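Local coordinates for protein induced by osmotic stress (Scheffersomyces stipitis CBS 6054, PDB 5GMO) that binds NADP(+) in a Rossmann-type fold and is probably a reductase or alcohol dehydrogenase of the dihydroflavonol-4-reductase subfamily, at residues A[260-265]-A[300-305]; A[194-199]-A[211-216]; A[9-14]-A[32-37]. All coordinates share one frame; numbering follows the deposited sequence.

The three contacts follow one another along the chain: interaction 3 closes before interaction 2 opens, and interaction 2 before interaction 1. Interactions 2 and 3 both hold NADP(+)-binding residues, Ile195 and Ser212 in the former, Thr11, Tyr13, Leu14 and Arg34 in the latter. Their centres are about 18 Å apart, yet they touch at Tyr13, whose OH lies 2.7 Å from Gly197 O in a probable hydrogen bond and whose CD1 packs on Ser212 CB. Interaction 1 stands apart: its centre is about 19 Å from that of interaction 2 and about 30 Å from that of interaction 3. Interactions 1 and 3 lie on opposite sides of the chain's centre, although both reach the same parallel sheet.

Interaction 1: A[260-265]-A[300-305]; sequences LLSNTR and KEWNDK
Trp302 reaches from the loop at 300-305 to Ser262, Leu260 and Arg265, while water bridges most of the polar gap. The six-membered part of the indole takes Ser262, whose OG lies 3.4 Å from Trp302 CE3 and equally near CZ3. OG stands anti to the serine's backbone N (chi1 -177°), which brings it up to these two carbons; its hydrogen bond is made to Thr234. Leu260 adds a branch methyl, CD2, 4.4 Å from Trp302 CE3 and closer still, 4.0 Å, to Asp304 CB, its side chain running at about a right angle to that of the aspartate. The guanidinium of Arg265 stands steeply to the indole, the two planes 80° apart, and NH1 approaches CZ2, CE2 and NE1, nearest Trp302 CZ2 at 3.7 Å. A bend at chi3 (-88°) turns the arginine tip back to the ring. An alanine in place of Trp302 would take away the surface shared by Leu260, Ser262 and Arg265, and the guanidinium would probably be held less firmly, with weak bonds to Leu135 O and water 3 remaining.

No direct hydrogen bond crosses between the segments, so the polar link is made by solvent. Water 1 joins Leu260 O and Ser262 N to Asp304 OD2, the last at 2.7 Å. Water 2 bridges Ser262 O, at 2.7 Å, and the same carboxylate oxygen, though its bond to OD2 is weak. Water 3 is held weakly between Arg265 NE and Lys300 O.

The contact sets the end of edge strand 258-261 of the parallel sheet against the loop leading into helix 305-311. Asp304 occupies that helix's N-cap position, but its carboxylate makes no capping bond and meets the waters instead. Thr307 OG1, in the first turn, hydrogen-bonds Leu260 N, and Thr234 of strand 232-237 touches Trp302.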
# COMPACT_ATOMS: atom_id res chain seq x y z
N LEU A 260 11.33 -3.77 0.75
CA LEU A 260 11.26 -2.54 -0.01
C LEU A 260 10.68 -2.85 -1.40
O LEU A 260 11.26 -3.65 -2.16
CB LEU A 260 12.64 -1.91 -0.12
CG LEU A 260 12.78 -0.70 -1.03
CD1 LEU A 260 11.90 0.44 -0.54
CD2 LEU A 260 14.26 -0.28 -1.11
N LEU A 261 9.52 -2.27 -1.70
CA LEU A 261 8.83 -2.52 -2.95
C LEU A 261 8.93 -1.27 -3.82
O LEU A 261 8.13 -0.32 -3.67
CB LEU A 261 7.37 -2.90 -2.70
CG LEU A 261 7.06 -4.40 -2.64
CD1 LEU A 261 7.13 -5.03 -4.04
CD2 LEU A 261 7.99 -5.15 -1.67
N SER A 262 9.93 -1.25 -4.69
CA SER A 262 10.25 -0.08 -5.49
C SER A 262 10.84 -0.52 -6.83
O SER A 262 11.78 -1.31 -6.86
CB SER A 262 11.26 0.79 -4.73
OG SER A 262 11.56 1.99 -5.44
N ASN A 263 10.30 -0.00 -7.93
CA ASN A 263 10.82 -0.38 -9.25
C ASN A 263 11.60 0.77 -9.86
O ASN A 263 12.59 1.22 -9.29
CB ASN A 263 9.68 -0.87 -10.16
CG ASN A 263 10.19 -1.67 -11.36
OD1 ASN A 263 11.39 -1.91 -11.52
ND2 ASN A 263 9.25 -2.09 -12.22
N THR A 264 11.16 1.27 -11.01
CA THR A 264 11.95 2.25 -11.74
C THR A 264 11.51 3.71 -11.48
O THR A 264 10.40 3.98 -11.00
CB THR A 264 11.90 1.99 -13.27
OG1 THR A 264 10.54 1.98 -13.70
CG2 THR A 264 12.56 0.66 -13.63
N ARG A 265 12.38 4.64 -11.85
CA ARG A 265 12.11 6.06 -11.64
C ARG A 265 11.26 6.69 -12.77
O ARG A 265 11.32 6.25 -13.92
CB ARG A 265 13.43 6.81 -11.45
CG ARG A 265 13.29 8.08 -10.65
CD ARG A 265 14.63 8.64 -10.20
NE ARG A 265 15.07 8.09 -8.92
CZ ARG A 265 14.63 8.50 -7.74
NH1 ARG A 265 15.10 7.95 -6.63
NH2 ARG A 265 13.72 9.46 -7.68
N LYS A 300 21.58 7.00 -8.22
CA LYS A 300 22.10 5.70 -7.80
C LYS A 300 20.94 4.76 -7.53
O LYS A 300 19.92 5.17 -6.97
CB LYS A 300 22.97 5.82 -6.55
CG LYS A 300 24.20 6.68 -6.75
CD LYS A 300 24.89 6.93 -5.41
CE LYS A 300 26.07 7.87 -5.61
NZ LYS A 300 26.64 8.32 -4.32
N GLU A 301 21.11 3.51 -7.92
CA GLU A 301 20.05 2.53 -7.77
C GLU A 301 19.82 2.22 -6.30
O GLU A 301 20.77 2.03 -5.54
CB GLU A 301 20.39 1.25 -8.55
CG GLU A 301 19.20 0.32 -8.72
CD GLU A 301 19.58 -1.03 -9.32
OE1 GLU A 301 20.78 -1.26 -9.61
OE2 GLU A 301 18.66 -1.88 -9.48
N TRP A 302 18.56 2.18 -5.87
CA TRP A 302 18.30 1.80 -4.49
C TRP A 302 18.67 0.34 -4.24
O TRP A 302 18.66 -0.49 -5.15
CB TRP A 302 16.85 2.06 -4.09
CG TRP A 302 16.49 3.51 -3.99
CD1 TRP A 302 17.32 4.59 -4.14
CD2 TRP A 302 15.19 4.03 -3.71
NE1 TRP A 302 16.61 5.76 -3.97
CE2 TRP A 302 15.29 5.44 -3.71
CE3 TRP A 302 13.94 3.45 -3.46
CZ2 TRP A 302 14.20 6.28 -3.48
CZ3 TRP A 302 12.85 4.28 -3.22
CH2 TRP A 302 12.99 5.69 -3.24
N ASN A 303 18.98 0.03 -3.00
CA ASN A 303 19.37 -1.32 -2.63
C ASN A 303 18.19 -2.17 -2.14
O ASN A 303 17.93 -2.24 -0.94
CB ASN A 303 20.47 -1.26 -1.56
CG ASN A 303 20.93 -2.63 -1.14
OD1 ASN A 303 20.61 -3.62 -1.77
ND2 ASN A 303 21.69 -2.69 -0.05
N ASP A 304 17.51 -2.84 -3.08
CA ASP A 304 16.39 -3.72 -2.74
C ASP A 304 16.74 -5.18 -3.02
O ASP A 304 15.85 -6.03 -3.08
CB ASP A 304 15.13 -3.35 -3.54
CG ASP A 304 15.31 -3.55 -5.05
OD1 ASP A 304 16.46 -3.67 -5.51
OD2 ASP A 304 14.29 -3.56 -5.78
N LYS A 305 18.04 -5.44 -3.22
CA LYS A 305 18.52 -6.78 -3.59
C LYS A 305 18.03 -7.87 -2.64
O LYS A 305 17.61 -8.93 -3.08
CB LYS A 305 20.05 -6.79 -3.68
CG LYS A 305 20.62 -5.73 -4.61
CD LYS A 305 22.11 -5.93 -4.89
CE LYS A 305 22.96 -6.09 -3.61
NZ LYS A 305 23.06 -4.87 -2.77
O HOH W 1 11.83 -3.61 -4.63
O HOH W 2 14.29 -0.69 -5.99
O HOH W 3 16.77 5.26 -7.99

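Interaction 2: A[194-199]-A[211-216]; sequences YIFGPQ and LSAEMV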
# COMPACT_ATOMS: atom_id res chain seq x y z
N TYR A 194 5.42 4.87 -4.87
CA TYR A 194 4.22 5.32 -5.59
C TYR A 194 3.57 4.12 -6.26
O TYR A 194 4.20 3.45 -7.08
CB TYR A 194 4.58 6.34 -6.67
CG TYR A 194 5.01 7.68 -6.14
CD1 TYR A 194 6.31 7.88 -5.65
CD2 TYR A 194 4.13 8.76 -6.12
CE1 TYR A 194 6.70 9.12 -5.15
CE2 TYR A 194 4.52 10.00 -5.63
CZ TYR A 194 5.80 10.18 -5.15
OH TYR A 194 6.18 11.41 -4.66
N ILE A 195 2.32 3.85 -5.92
CA ILE A 195 1.66 2.68 -6.46
C ILE A 195 0.80 2.98 -7.69
O ILE A 195 -0.11 3.82 -7.65
CB ILE A 195 0.82 1.98 -5.37
CG1 ILE A 195 1.72 1.61 -4.18
CG2 ILE A 195 0.10 0.75 -5.94
CD1 ILE A 195 0.99 0.96 -3.04
N PHE A 196 1.10 2.29 -8.79
CA PHE A 196 0.33 2.38 -10.01
C PHE A 196 -0.26 1.01 -10.31
O PHE A 196 0.16 -0.01 -9.74
CB PHE A 196 1.23 2.74 -11.19
CG PHE A 196 1.78 4.12 -11.15
CD1 PHE A 196 2.79 4.45 -10.26
CD2 PHE A 196 1.33 5.07 -12.03
CE1 PHE A 196 3.32 5.72 -10.23
CE2 PHE A 196 1.86 6.36 -12.01
CZ PHE A 196 2.86 6.68 -11.10
N GLY A 197 -1.20 0.96 -11.26
CA GLY A 197 -1.78 -0.30 -11.68
C GLY A 197 -3.29 -0.30 -11.62
O GLY A 197 -3.90 0.58 -10.99
N PRO A 198 -3.92 -1.28 -12.29
CA PRO A 198 -5.38 -1.36 -12.34
C PRO A 198 -5.94 -1.85 -11.02
O PRO A 198 -5.20 -2.37 -10.19
CB PRO A 198 -5.63 -2.41 -13.43
CG PRO A 198 -4.41 -3.26 -13.41
CD PRO A 198 -3.27 -2.32 -13.10
N GLN A 199 -7.23 -1.67 -10.83
CA GLN A 199 -7.93 -2.21 -9.67
C GLN A 199 -8.27 -3.69 -9.89
O GLN A 199 -8.31 -4.17 -11.03
CB GLN A 199 -9.20 -1.41 -9.41
CG GLN A 199 -8.93 0.04 -9.05
CD GLN A 199 -10.20 0.84 -8.94
OE1 GLN A 199 -10.38 1.82 -9.66
NE2 GLN A 199 -11.08 0.44 -8.03
N LEU A 211 -8.95 7.03 -11.84
CA LEU A 211 -7.89 6.06 -11.62
C LEU A 211 -7.41 6.01 -10.18
O LEU A 211 -7.10 7.05 -9.58
CB LEU A 211 -6.70 6.34 -12.55
CG LEU A 211 -6.97 6.09 -14.04
CD1 LEU A 211 -6.82 7.37 -14.83
CD2 LEU A 211 -6.04 5.01 -14.57
N SER A 212 -7.35 4.79 -9.62
CA SER A 212 -6.82 4.58 -8.27
C SER A 212 -5.30 4.69 -8.25
O SER A 212 -4.71 5.00 -7.22
CB SER A 212 -7.23 3.22 -7.73
OG SER A 212 -8.64 3.05 -7.80
N ALA A 213 -4.66 4.41 -9.39
CA ALA A 213 -3.29 4.86 -9.60
C ALA A 213 -3.38 6.39 -9.66
O ALA A 213 -3.55 6.97 -10.73
CB ALA A 213 -2.73 4.29 -10.90
N GLU A 214 -3.29 7.04 -8.50
CA GLU A 214 -3.65 8.45 -8.37
C GLU A 214 -2.84 9.43 -9.22
O GLU A 214 -3.37 10.41 -9.74
CB GLU A 214 -3.62 8.88 -6.90
CG GLU A 214 -5.00 8.93 -6.24
CD GLU A 214 -5.38 7.62 -5.55
OE1 GLU A 214 -4.46 6.90 -5.11
OE2 GLU A 214 -6.59 7.33 -5.46
N MET A 215 -1.54 9.15 -9.36
CA MET A 215 -0.67 9.99 -10.17
C MET A 215 -1.13 10.01 -11.63
O MET A 215 -0.95 11.01 -12.33
CB MET A 215 0.78 9.51 -10.07
CG MET A 215 1.77 10.40 -10.78
SD MET A 215 2.12 11.91 -9.87
CE MET A 215 3.11 11.25 -8.52
N VAL A 216 -1.72 8.90 -12.07
CA VAL A 216 -2.22 8.79 -13.44
C VAL A 216 -3.41 9.70 -13.70
O VAL A 216 -3.37 10.51 -14.62
CB VAL A 216 -2.61 7.35 -13.81
CG1 VAL A 216 -3.26 7.33 -15.17
CG2 VAL A 216 -1.40 6.43 -13.78
O HOH W 4 -1.90 4.87 -5.98
O HOH W 5 -5.74 2.65 -11.51
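Tyr194 opens the contact through its ring, where CE of Met215 touches Tyr194 CE2 at 3.5 Å. Bends at chi2 and chi3 (76° and 72°) fold the methionine back toward the tyrosine. Ile195 takes part through its backbone: water 4 lies between Ile195 O, at 2.7 Å, and Ser212 O. Phe196 brings the ring that meets the start of helix 214-220. Val216 CG2 comes at the ring edge near its plane, 3.5 Å from Phe196 CD2, whereas Met215 CB approaches Phe196 CZ at 3.7 Å. At the backbone Ala213 CB sits 3.7 Å from Phe196 CA, matching the close approach of the two segments, with the CA atoms of Phe196 and Ala213 4.4 Å apart. Gly197 uses its carbonyl: water 5 donates to Gly197 O and accepts from Ala213 N. Finally the extended side chain of Gln199 reaches Ser212, placing OE1 2.8 Å from Ser212 OG. Strand 194-196, helix 214-220 and strand 232-237 form a beta-alpha-beta unit. Here that unit borders the cofactor site, contributing the NADP(+)-binding residues Ile195 and Ser212, both packed on Tyr13 as part of the nucleotide pocket of this Rossmann-type reductase family.

Interaction 3: A[9-14]-A[32-37]; sequences GATGYL and SVRSEE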
# COMPACT_ATOMS: atom_id res chain seq x y z
N GLY A 9 -9.16 -3.41 6.33
CA GLY A 9 -9.39 -2.41 5.29
C GLY A 9 -9.64 -3.02 3.93
O GLY A 9 -9.04 -2.61 2.93
N ALA A 10 -10.54 -4.00 3.88
CA ALA A 10 -10.70 -4.85 2.69
C ALA A 10 -11.19 -4.13 1.42
O ALA A 10 -11.01 -4.64 0.30
CB ALA A 10 -11.61 -6.06 3.01
N THR A 11 -11.80 -2.96 1.58
CA THR A 11 -12.28 -2.21 0.42
C THR A 11 -11.15 -1.50 -0.33
O THR A 11 -11.32 -1.06 -1.47
CB THR A 11 -13.34 -1.16 0.82
OG1 THR A 11 -12.79 -0.26 1.79
CG2 THR A 11 -14.59 -1.84 1.38
N GLY A 12 -10.00 -1.38 0.31
CA GLY A 12 -8.88 -0.63 -0.25
C GLY A 12 -8.35 -1.10 -1.59
O GLY A 12 -8.39 -2.29 -1.92
N TYR A 13 -7.85 -0.14 -2.37
CA TYR A 13 -7.18 -0.37 -3.64
C TYR A 13 -6.16 -1.54 -3.59
O TYR A 13 -6.30 -2.55 -4.28
CB TYR A 13 -6.51 0.94 -4.04
CG TYR A 13 -5.57 0.92 -5.22
CD1 TYR A 13 -5.92 0.33 -6.42
CD2 TYR A 13 -4.33 1.55 -5.14
CE1 TYR A 13 -5.06 0.35 -7.50
CE2 TYR A 13 -3.47 1.56 -6.22
CZ TYR A 13 -3.84 0.97 -7.40
OH TYR A 13 -2.97 1.00 -8.47
N LEU A 14 -5.14 -1.42 -2.75
CA LEU A 14 -4.15 -2.47 -2.58
C LEU A 14 -4.77 -3.68 -1.89
O LEU A 14 -4.50 -4.81 -2.25
CB LEU A 14 -2.95 -1.93 -1.79
CG LEU A 14 -1.93 -2.96 -1.31
CD1 LEU A 14 -1.37 -3.77 -2.49
CD2 LEU A 14 -0.80 -2.29 -0.50
N SER A 32 -12.05 -7.05 7.02
CA SER A 32 -12.70 -6.01 7.81
C SER A 32 -13.07 -4.81 6.92
O SER A 32 -12.28 -4.36 6.10
CB SER A 32 -11.84 -5.57 9.00
OG SER A 32 -11.04 -4.45 8.67
N VAL A 33 -14.29 -4.32 7.11
CA VAL A 33 -14.83 -3.20 6.35
C VAL A 33 -15.51 -2.25 7.33
O VAL A 33 -15.83 -2.65 8.46
CB VAL A 33 -15.86 -3.67 5.33
CG1 VAL A 33 -15.18 -4.44 4.20
CG2 VAL A 33 -16.92 -4.52 6.00
N ARG A 34 -15.75 -1.01 6.92
CA ARG A 34 -16.30 -0.01 7.84
C ARG A 34 -17.84 -0.03 7.95
O ARG A 34 -18.41 0.60 8.83
CB ARG A 34 -15.78 1.39 7.50
CG ARG A 34 -14.27 1.58 7.71
CD ARG A 34 -13.51 1.74 6.36
NE ARG A 34 -12.74 0.55 5.95
CZ ARG A 34 -12.96 -0.13 4.82
NH1 ARG A 34 -13.91 0.24 4.00
NH2 ARG A 34 -12.23 -1.17 4.51
N SER A 35 -18.51 -0.77 7.07
CA SER A 35 -19.96 -0.88 7.12
C SER A 35 -20.46 -2.16 6.46
O SER A 35 -19.81 -2.69 5.55
CB SER A 35 -20.60 0.32 6.42
OG SER A 35 -20.59 0.12 5.02
N GLU A 36 -21.61 -2.65 6.92
CA GLU A 36 -22.21 -3.89 6.40
C GLU A 36 -22.38 -3.86 4.89
O GLU A 36 -22.20 -4.87 4.20
CB GLU A 36 -23.57 -4.14 7.07
CG GLU A 36 -23.51 -5.00 8.33
CD GLU A 36 -23.39 -6.49 8.02
OE1 GLU A 36 -23.65 -6.91 6.87
OE2 GLU A 36 -23.04 -7.25 8.95
N GLU A 37 -22.73 -2.69 4.38
CA GLU A 37 -22.94 -2.50 2.96
C GLU A 37 -21.64 -2.67 2.16
O GLU A 37 -21.64 -3.28 1.09
CB GLU A 37 -23.54 -1.11 2.74
CG GLU A 37 -23.84 -0.74 1.31
CD GLU A 37 -24.07 0.76 1.17
OE1 GLU A 37 -24.29 1.42 2.22
OE2 GLU A 37 -24.03 1.26 0.03
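Two backbone N-H groups of the turn, at Gly9 and Ala10, are bound by Ser32 at the end of strand 28-33, one by OG and one by O. Ala10 N donates to Ser32 O at 2.8 Å, almost straight (N-H...O 176°) and nearly in line with the carbonyl bond. Gly9 N makes a longer bond, 3.2 Å, to Ser32 OG. Gly9 to Gly12 is a type I beta turn, closed by Gly12 N to Gly9 O.

The charged group is Arg34, whose chain bends at chi2 and chi3 to bring the guanidinium back to the turn. NH1 bonds Thr11 OG1 weakly, with an angle of 120° at the hydrogen, and the short modelled length is doubtful. Gly9 CA meets the guanidinium at its edge, 3.2 Å from Arg34 NH2.

Apolar contact is small. Val33 CG1 touches both Ala10 CB, at 4.1 Å, and Thr11 CG2, at 3.9 Å, the threonine crossing the valine at about a right angle.

Strand 4-8, helix 13-24 and strand 28-33 form the first beta-alpha-beta unit of the Rossmann fold. Thr11 and Arg34 bind NADP(+), and Lys38 of helix 36-46, another NADP(+)-binding residue, lies beside Arg34, while Leu42 of that helix packs on Ala10, Thr11 and Val33.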